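Local coordinates for protein flap endonuclease 1 (Methanocaldococcus jannaschii, PDB 1A76) that cuts 5'-flap DNA and trims 5' ends as a magnesium-dependent structure-specific nuclease in DNA replication and repair, at residues A[174-178]-A[179-183]; A[196-200]-A[201-205]. One frame throughout, in Å; residues are numbered along the deposited sequence.

Interaction 1: A[174-178]-A[179-183]; sequences YDALL and YGAPR
Tyr179 holds CG anti to its carbonyl carbon, beside the backbone N (chi1 -68°), and this swings the phenol ring outward and part of the way back, so that its CD1 edge comes beside the carbonyl of Asp175. CD1 lies 3.4 Å from Asp175 O. The turn closes as a Schellman motif. Ala181 N gives the 6→1 bond to Ala176 O at 3.1 Å, and Gly180 N gives the 5→2 bond to Leu177 O at 2.9 Å. Gly180 makes the reversal with a positive phi of 87°, where a CB would be jammed against Tyr179 O. Ala176 O also takes Tyr179 N at 3.1 Å. The two amides reach this oxygen from opposite faces of its carbonyl plane, Tyr179 N well above it and Ala181 N only tilted from it. Ser158 OG is a further partner of the same oxygen, so three bonds satisfy this buried acceptor. The apolar contact that goes with the motif is present too: Ala176 CB and Ala181 CB lie 3.8 Å apart.

The turn belongs to the I-domain and follows strand 168-170. Asp175, a predicted magnesium ligand, lies in it, and its OD1 accepts from Val3 N. The Tyr179 ring touches Glu152 and Glu154, which bind metal, as well as Ala155 and Ser158 of helix 153-162, and it meets the Phe265 ring at an inclined angle. An alanine here would remove the ring and would probably open a gap between the turn and helix 153-162, with Glu154 less well packed. On another side of the turn, Leu177 packs on Ile9, Val184 and Ile198. Its CD2 methyl also lies 3.8 Å from Ala181 O.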
ATOM      1  N   TYR A 174       0.163  -4.244  -8.318  1.00 17.77           N
ATOM      2  CA  TYR A 174      -0.974  -4.267  -9.231  1.00 17.94           C
ATOM      3  C   TYR A 174      -2.242  -4.778  -8.533  1.00 16.22           C
ATOM      4  O   TYR A 174      -3.343  -4.653  -9.055  1.00 17.89           O
ATOM      5  CB  TYR A 174      -0.653  -5.160 -10.438  1.00 16.28           C
ATOM      6  CG  TYR A 174       0.412  -4.611 -11.361  1.00 16.05           C
ATOM      7  CD1 TYR A 174       0.101  -3.656 -12.327  1.00 12.92           C
ATOM      8  CD2 TYR A 174       1.736  -5.049 -11.272  1.00 13.47           C
ATOM      9  CE1 TYR A 174       1.088  -3.149 -13.181  1.00 10.13           C
ATOM     10  CE2 TYR A 174       2.724  -4.541 -12.126  1.00 11.99           C
ATOM     11  CZ  TYR A 174       2.392  -3.600 -13.070  1.00 10.34           C
ATOM     12  OH  TYR A 174       3.361  -3.101 -13.914  1.00 11.81           O
ATOM     13  N   ASP A 175      -2.068  -5.332  -7.341  1.00 15.98           N
ATOM     14  CA  ASP A 175      -3.152  -5.892  -6.542  1.00 15.20           C
ATOM     15  C   ASP A 175      -4.435  -5.067  -6.372  1.00 14.73           C
ATOM     16  O   ASP A 175      -5.508  -5.634  -6.209  1.00 12.09           O
ATOM     17  CB  ASP A 175      -2.608  -6.272  -5.167  1.00 19.45           C
ATOM     18  CG  ASP A 175      -1.430  -7.223  -5.253  1.00 22.27           C
ATOM     19  OD1 ASP A 175      -0.375  -6.805  -5.775  1.00 26.39           O
ATOM     20  OD2 ASP A 175      -1.556  -8.384  -4.803  1.00 26.85           O
ATOM     21  N   ALA A 176      -4.338  -3.743  -6.398  1.00 12.47           N
ATOM     22  CA  ALA A 176      -5.528  -2.903  -6.254  1.00 12.15           C
ATOM     23  C   ALA A 176      -6.561  -3.216  -7.341  1.00 11.55           C
ATOM     24  O   ALA A 176      -7.763  -3.019  -7.155  1.00 11.78           O
ATOM     25  CB  ALA A 176      -5.136  -1.430  -6.330  1.00  8.78           C
ATOM     26  N   LEU A 177      -6.080  -3.683  -8.484  1.00  8.94           N
ATOM     27  CA  LEU A 177      -6.940  -4.022  -9.605  1.00  8.81           C
ATOM     28  C   LEU A 177      -7.882  -5.158  -9.201  1.00  9.19           C
ATOM     29  O   LEU A 177      -9.047  -5.184  -9.593  1.00  8.14           O
ATOM     30  CB  LEU A 177      -6.081  -4.457 -10.803  1.00  8.70           C
ATOM     31  CG  LEU A 177      -5.177  -3.377 -11.420  1.00  9.88           C
ATOM     32  CD1 LEU A 177      -4.279  -3.994 -12.480  1.00  9.99           C
ATOM     33  CD2 LEU A 177      -6.038  -2.258 -12.035  1.00  9.22           C
ATOM     34  N   LEU A 178      -7.365  -6.088  -8.402  1.00 10.56           N
ATOM     35  CA  LEU A 178      -8.149  -7.235  -7.939  1.00 10.96           C
ATOM     36  C   LEU A 178      -9.326  -6.836  -7.049  1.00 11.51           C
ATOM     37  O   LEU A 178     -10.314  -7.579  -6.944  1.00  8.76           O
ATOM     38  CB  LEU A 178      -7.239  -8.221  -7.202  1.00  9.53           C
ATOM     39  CG  LEU A 178      -6.181  -8.878  -8.092  1.00 10.86           C
ATOM     40  CD1 LEU A 178      -5.337  -9.833  -7.272  1.00  5.34           C
ATOM     41  CD2 LEU A 178      -6.866  -9.617  -9.227  1.00  6.99           C
ATOM     42  N   TYR A 179      -9.225  -5.665  -6.417  1.00 11.59           N
ATOM     43  CA  TYR A 179     -10.306  -5.176  -5.559  1.00 13.40           C
ATOM     44  C   TYR A 179     -11.247  -4.283  -6.352  1.00 11.38           C
ATOM     45  O   TYR A 179     -12.125  -3.628  -5.794  1.00 14.29           O
ATOM     46  CB  TYR A 179      -9.759  -4.388  -4.365  1.00 14.51           C
ATOM     47  CG  TYR A 179      -9.011  -5.234  -3.371  1.00 14.30           C
ATOM     48  CD1 TYR A 179      -7.646  -5.442  -3.511  1.00 15.56           C
ATOM     49  CD2 TYR A 179      -9.668  -5.821  -2.284  1.00 12.70           C
ATOM     50  CE1 TYR A 179      -6.945  -6.209  -2.609  1.00 15.70           C
ATOM     51  CE2 TYR A 179      -8.964  -6.599  -1.362  1.00 11.22           C
ATOM     52  CZ  TYR A 179      -7.600  -6.788  -1.540  1.00 15.08           C
ATOM     53  OH  TYR A 179      -6.877  -7.584  -0.680  1.00 16.91           O
ATOM     54  N   GLY A 180     -11.073  -4.263  -7.662  1.00 11.66           N
ATOM     55  CA  GLY A 180     -11.946  -3.445  -8.477  1.00  9.84           C
ATOM     56  C   GLY A 180     -11.501  -2.002  -8.655  1.00 11.24           C
ATOM     57  O   GLY A 180     -12.285  -1.180  -9.130  1.00 10.36           O
ATOM     58  N   ALA A 181     -10.272  -1.673  -8.259  1.00 10.15           N
ATOM     59  CA  ALA A 181      -9.791  -0.301  -8.443  1.00 10.37           C
ATOM     60  C   ALA A 181      -9.841   0.007  -9.944  1.00 11.25           C
ATOM     61  O   ALA A 181      -9.236  -0.702 -10.749  1.00 10.33           O
ATOM     62  CB  ALA A 181      -8.373  -0.167  -7.946  1.00  4.84           C
ATOM     63  N   PRO A 182     -10.534   1.087 -10.335  1.00 12.22           N
ATOM     64  CA  PRO A 182     -10.610   1.404 -11.768  1.00 11.60           C
ATOM     65  C   PRO A 182      -9.262   1.811 -12.350  1.00 12.51           C
ATOM     66  O   PRO A 182      -8.966   1.539 -13.510  1.00 13.03           O
ATOM     67  CB  PRO A 182     -11.637   2.541 -11.844  1.00 12.21           C
ATOM     68  CG  PRO A 182     -12.241   2.634 -10.479  1.00 12.14           C
ATOM     69  CD  PRO A 182     -11.246   2.083  -9.518  1.00  8.60           C
ATOM     70  N   ARG A 183      -8.435   2.443 -11.534  1.00 11.45           N
ATOM     71  CA  ARG A 183      -7.130   2.877 -12.001  1.00 11.63           C
ATOM     72  C   ARG A 183      -6.072   2.763 -10.923  1.00  7.85           C
ATOM     73  O   ARG A 183      -6.336   3.022  -9.754  1.00  7.98           O
ATOM     74  CB  ARG A 183      -7.190   4.336 -12.446  1.00 14.49           C
ATOM     75  CG  ARG A 183      -7.672   4.579 -13.851  1.00 15.42           C
ATOM     76  CD  ARG A 183      -7.870   6.075 -14.075  1.00 18.56           C
ATOM     77  NE  ARG A 183      -9.162   6.324 -14.698  1.00 21.39           N
ATOM     78  CZ  ARG A 183     -10.293   6.533 -14.030  1.00 22.03           C
ATOM     79  NH1 ARG A 183     -10.303   6.544 -12.706  1.00 20.07           N
ATOM     80  NH2 ARG A 183     -11.415   6.748 -14.697  1.00 27.35           N
TER

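Interaction 2: A[196-200]-A[201-205]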
ATOM      1  N   GLU A 196       3.299   5.115 -14.297  1.00 12.38           N
ATOM      2  CA  GLU A 196       2.606   4.141 -15.125  1.00 11.09           C
ATOM      3  C   GLU A 196       1.147   3.982 -14.697  1.00 11.05           C
ATOM      4  O   GLU A 196       0.845   3.709 -13.526  1.00  8.84           O
ATOM      5  CB  GLU A 196       3.316   2.791 -15.045  1.00  8.57           C
ATOM      6  CG  GLU A 196       2.453   1.597 -15.476  1.00 12.64           C
ATOM      7  CD  GLU A 196       3.227   0.287 -15.450  1.00 13.61           C
ATOM      8  OE1 GLU A 196       4.219   0.178 -16.192  1.00 15.71           O
ATOM      9  OE2 GLU A 196       2.852  -0.629 -14.687  1.00 15.55           O
ATOM     10  N   LEU A 197       0.249   4.148 -15.656  1.00  9.84           N
ATOM     11  CA  LEU A 197      -1.169   4.020 -15.378  1.00 11.23           C
ATOM     12  C   LEU A 197      -1.724   2.702 -15.905  1.00 11.23           C
ATOM     13  O   LEU A 197      -1.433   2.291 -17.038  1.00 11.53           O
ATOM     14  CB  LEU A 197      -1.937   5.189 -16.009  1.00 10.17           C
ATOM     15  CG  LEU A 197      -3.466   5.099 -15.952  1.00  8.88           C
ATOM     16  CD1 LEU A 197      -3.940   5.369 -14.538  1.00 11.57           C
ATOM     17  CD2 LEU A 197      -4.076   6.085 -16.928  1.00 13.18           C
ATOM     18  N   ILE A 198      -2.513   2.042 -15.063  1.00  8.56           N
ATOM     19  CA  ILE A 198      -3.171   0.791 -15.426  1.00 10.36           C
ATOM     20  C   ILE A 198      -4.664   1.041 -15.240  1.00  8.55           C
ATOM     21  O   ILE A 198      -5.112   1.374 -14.140  1.00 10.79           O
ATOM     22  CB  ILE A 198      -2.758  -0.404 -14.514  1.00  7.11           C
ATOM     23  CG1 ILE A 198      -1.251  -0.663 -14.600  1.00  7.98           C
ATOM     24  CG2 ILE A 198      -3.503  -1.674 -14.963  1.00  9.50           C
ATOM     25  CD1 ILE A 198      -0.464  -0.188 -13.398  1.00  8.25           C
ATOM     26  N   GLU A 199      -5.427   0.919 -16.323  1.00  5.18           N
ATOM     27  CA  GLU A 199      -6.878   1.100 -16.262  1.00 10.41           C
ATOM     28  C   GLU A 199      -7.514  -0.276 -16.308  1.00  9.54           C
ATOM     29  O   GLU A 199      -7.374  -0.982 -17.302  1.00 10.33           O
ATOM     30  CB  GLU A 199      -7.389   1.931 -17.451  1.00 16.21           C
ATOM     31  CG  GLU A 199      -8.709   2.644 -17.161  1.00 26.74           C
ATOM     32  CD  GLU A 199      -9.483   3.034 -18.414  1.00 34.27           C
ATOM     33  OE1 GLU A 199      -8.842   3.294 -19.455  1.00 35.87           O
ATOM     34  OE2 GLU A 199     -10.735   3.087 -18.352  1.00 35.96           O
ATOM     35  N   LEU A 200      -8.215  -0.646 -15.240  1.00 10.44           N
ATOM     36  CA  LEU A 200      -8.862  -1.961 -15.141  1.00 13.07           C
ATOM     37  C   LEU A 200      -9.757  -2.295 -16.341  1.00 15.16           C
ATOM     38  O   LEU A 200      -9.697  -3.400 -16.878  1.00 14.09           O
ATOM     39  CB  LEU A 200      -9.667  -2.058 -13.841  1.00  9.56           C
ATOM     40  CG  LEU A 200     -10.335  -3.402 -13.471  1.00 10.43           C
ATOM     41  CD1 LEU A 200      -9.282  -4.510 -13.290  1.00  9.75           C
ATOM     42  CD2 LEU A 200     -11.146  -3.238 -12.182  1.00  8.78           C
ATOM     43  N   ASN A 201     -10.582  -1.340 -16.761  1.00 16.35           N
ATOM     44  CA  ASN A 201     -11.456  -1.557 -17.904  1.00 16.85           C
ATOM     45  C   ASN A 201     -10.641  -1.947 -19.127  1.00 14.74           C
ATOM     46  O   ASN A 201     -11.034  -2.830 -19.877  1.00 12.88           O
ATOM     47  CB  ASN A 201     -12.273  -0.304 -18.223  1.00 20.93           C
ATOM     48  CG  ASN A 201     -13.440  -0.600 -19.145  1.00 25.49           C
ATOM     49  OD1 ASN A 201     -14.323  -1.387 -18.807  1.00 28.45           O
ATOM     50  ND2 ASN A 201     -13.445   0.021 -20.316  1.00 26.95           N
ATOM     51  N   GLU A 202      -9.510  -1.281 -19.329  1.00 12.92           N
ATOM     52  CA  GLU A 202      -8.661  -1.596 -20.469  1.00 14.71           C
ATOM     53  C   GLU A 202      -8.082  -3.008 -20.367  1.00 14.13           C
ATOM     54  O   GLU A 202      -8.040  -3.737 -21.363  1.00 12.29           O
ATOM     55  CB  GLU A 202      -7.524  -0.582 -20.585  1.00 18.26           C
ATOM     56  CG  GLU A 202      -6.265  -1.142 -21.233  1.00 23.35           C
ATOM     57  CD  GLU A 202      -5.327  -0.052 -21.708  1.00 26.33           C
ATOM     58  OE1 GLU A 202      -4.825   0.710 -20.858  1.00 31.59           O
ATOM     59  OE2 GLU A 202      -5.093   0.047 -22.932  1.00 28.00           O
ATOM     60  N   VAL A 203      -7.624  -3.382 -19.169  1.00 13.15           N
ATOM     61  CA  VAL A 203      -7.060  -4.706 -18.937  1.00 11.45           C
ATOM     62  C   VAL A 203      -8.084  -5.776 -19.321  1.00 11.39           C
ATOM     63  O   VAL A 203      -7.799  -6.682 -20.099  1.00 12.17           O
ATOM     64  CB  VAL A 203      -6.677  -4.927 -17.435  1.00 12.41           C
ATOM     65  CG1 VAL A 203      -6.206  -6.366 -17.229  1.00  9.05           C
ATOM     66  CG2 VAL A 203      -5.570  -3.971 -17.018  1.00  5.98           C
ATOM     67  N   LEU A 204      -9.290  -5.653 -18.776  1.00 12.53           N
ATOM     68  CA  LEU A 204     -10.355  -6.627 -19.036  1.00 12.75           C
ATOM     69  C   LEU A 204     -10.794  -6.722 -20.502  1.00 13.86           C
ATOM     70  O   LEU A 204     -10.969  -7.825 -21.024  1.00 11.63           O
ATOM     71  CB  LEU A 204     -11.558  -6.313 -18.142  1.00 11.75           C
ATOM     72  CG  LEU A 204     -11.205  -6.098 -16.667  1.00  7.07           C
ATOM     73  CD1 LEU A 204     -12.467  -6.016 -15.816  1.00  8.66           C
ATOM     74  CD2 LEU A 204     -10.319  -7.261 -16.204  1.00  7.07           C
ATOM     75  N   GLU A 205     -10.964  -5.576 -21.164  1.00 10.07           N
ATOM     76  CA  GLU A 205     -11.385  -5.561 -22.564  1.00 12.40           C
ATOM     77  C   GLU A 205     -10.302  -6.133 -23.482  1.00 12.23           C
ATOM     78  O   GLU A 205     -10.594  -6.924 -24.386  1.00 12.29           O
ATOM     79  CB  GLU A 205     -11.739  -4.133 -23.008  1.00 14.61           C
ATOM     80  CG  GLU A 205     -12.964  -3.524 -22.292  1.00 14.62           C
ATOM     81  CD  GLU A 205     -14.305  -4.046 -22.797  1.00 13.06           C
ATOM     82  OE1 GLU A 205     -14.336  -5.030 -23.568  1.00 12.48           O
ATOM     83  OE2 GLU A 205     -15.339  -3.466 -22.405  1.00 14.20           O
TER
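Leu200 and Leu204 meet one turn apart at the start of helix 200-207. Leu200 CG lies 4.1 Å from Leu204 CD1, and the two chains cross at a slant. The packing is closer still at the backbone: Leu204 CG sits 3.1 Å from Leu200 O, because its first torsion (chi1 -49°) sets CG beside its own N. That same N bonds Leu200 O almost straight, with an N-H...O angle of 175°. Val203 N bonds Glu199 O at 3.1 Å, in the carbonyl plane. Val203 CG2 adds a buried methyl contact, 3.7 Å from Ile198 CG2.

The other side is open and looser. Glu199 and Asn201 run side by side, and within the two segments the carboxylate meets the Asn201 methylene, with Glu199 OE2 3.7 Å from Asn201 CB. Glu202 comes close through its CB, but its OE1 stays 5.0 Å from Glu199 OE1. Two like charges at that spacing would probably disfavour a closer approach. Asn201 is exposed. Glu199 ends the strand and takes the N-cap position, so the arrangement is a strand-to-helix junction, leading from the mixed sheet of this PIN-family nuclease fold into a helix.

Interactions 1 and 2 follow each other along the chain, with centres about 9 Å apart. Two probable hydrogen bonds join them: Tyr174 OH to Glu196 OE2 at 2.6 Å, and Leu200 N to Pro182 O at 2.9 Å. Packing adds to this, with Tyr174 CE1 3.4 Å from Ile198 CD1. Strand 183-186 leaves interaction 1 and pairs antiparallel with strand 196-199 of interaction 2. Lys11 and Arg186 also bind Glu196. The metal site lies on the side of interaction 1. The Asp175 side chain is about 4 Å from a bound manganese ion, whereas that of Ile198 is about 14 Å from one.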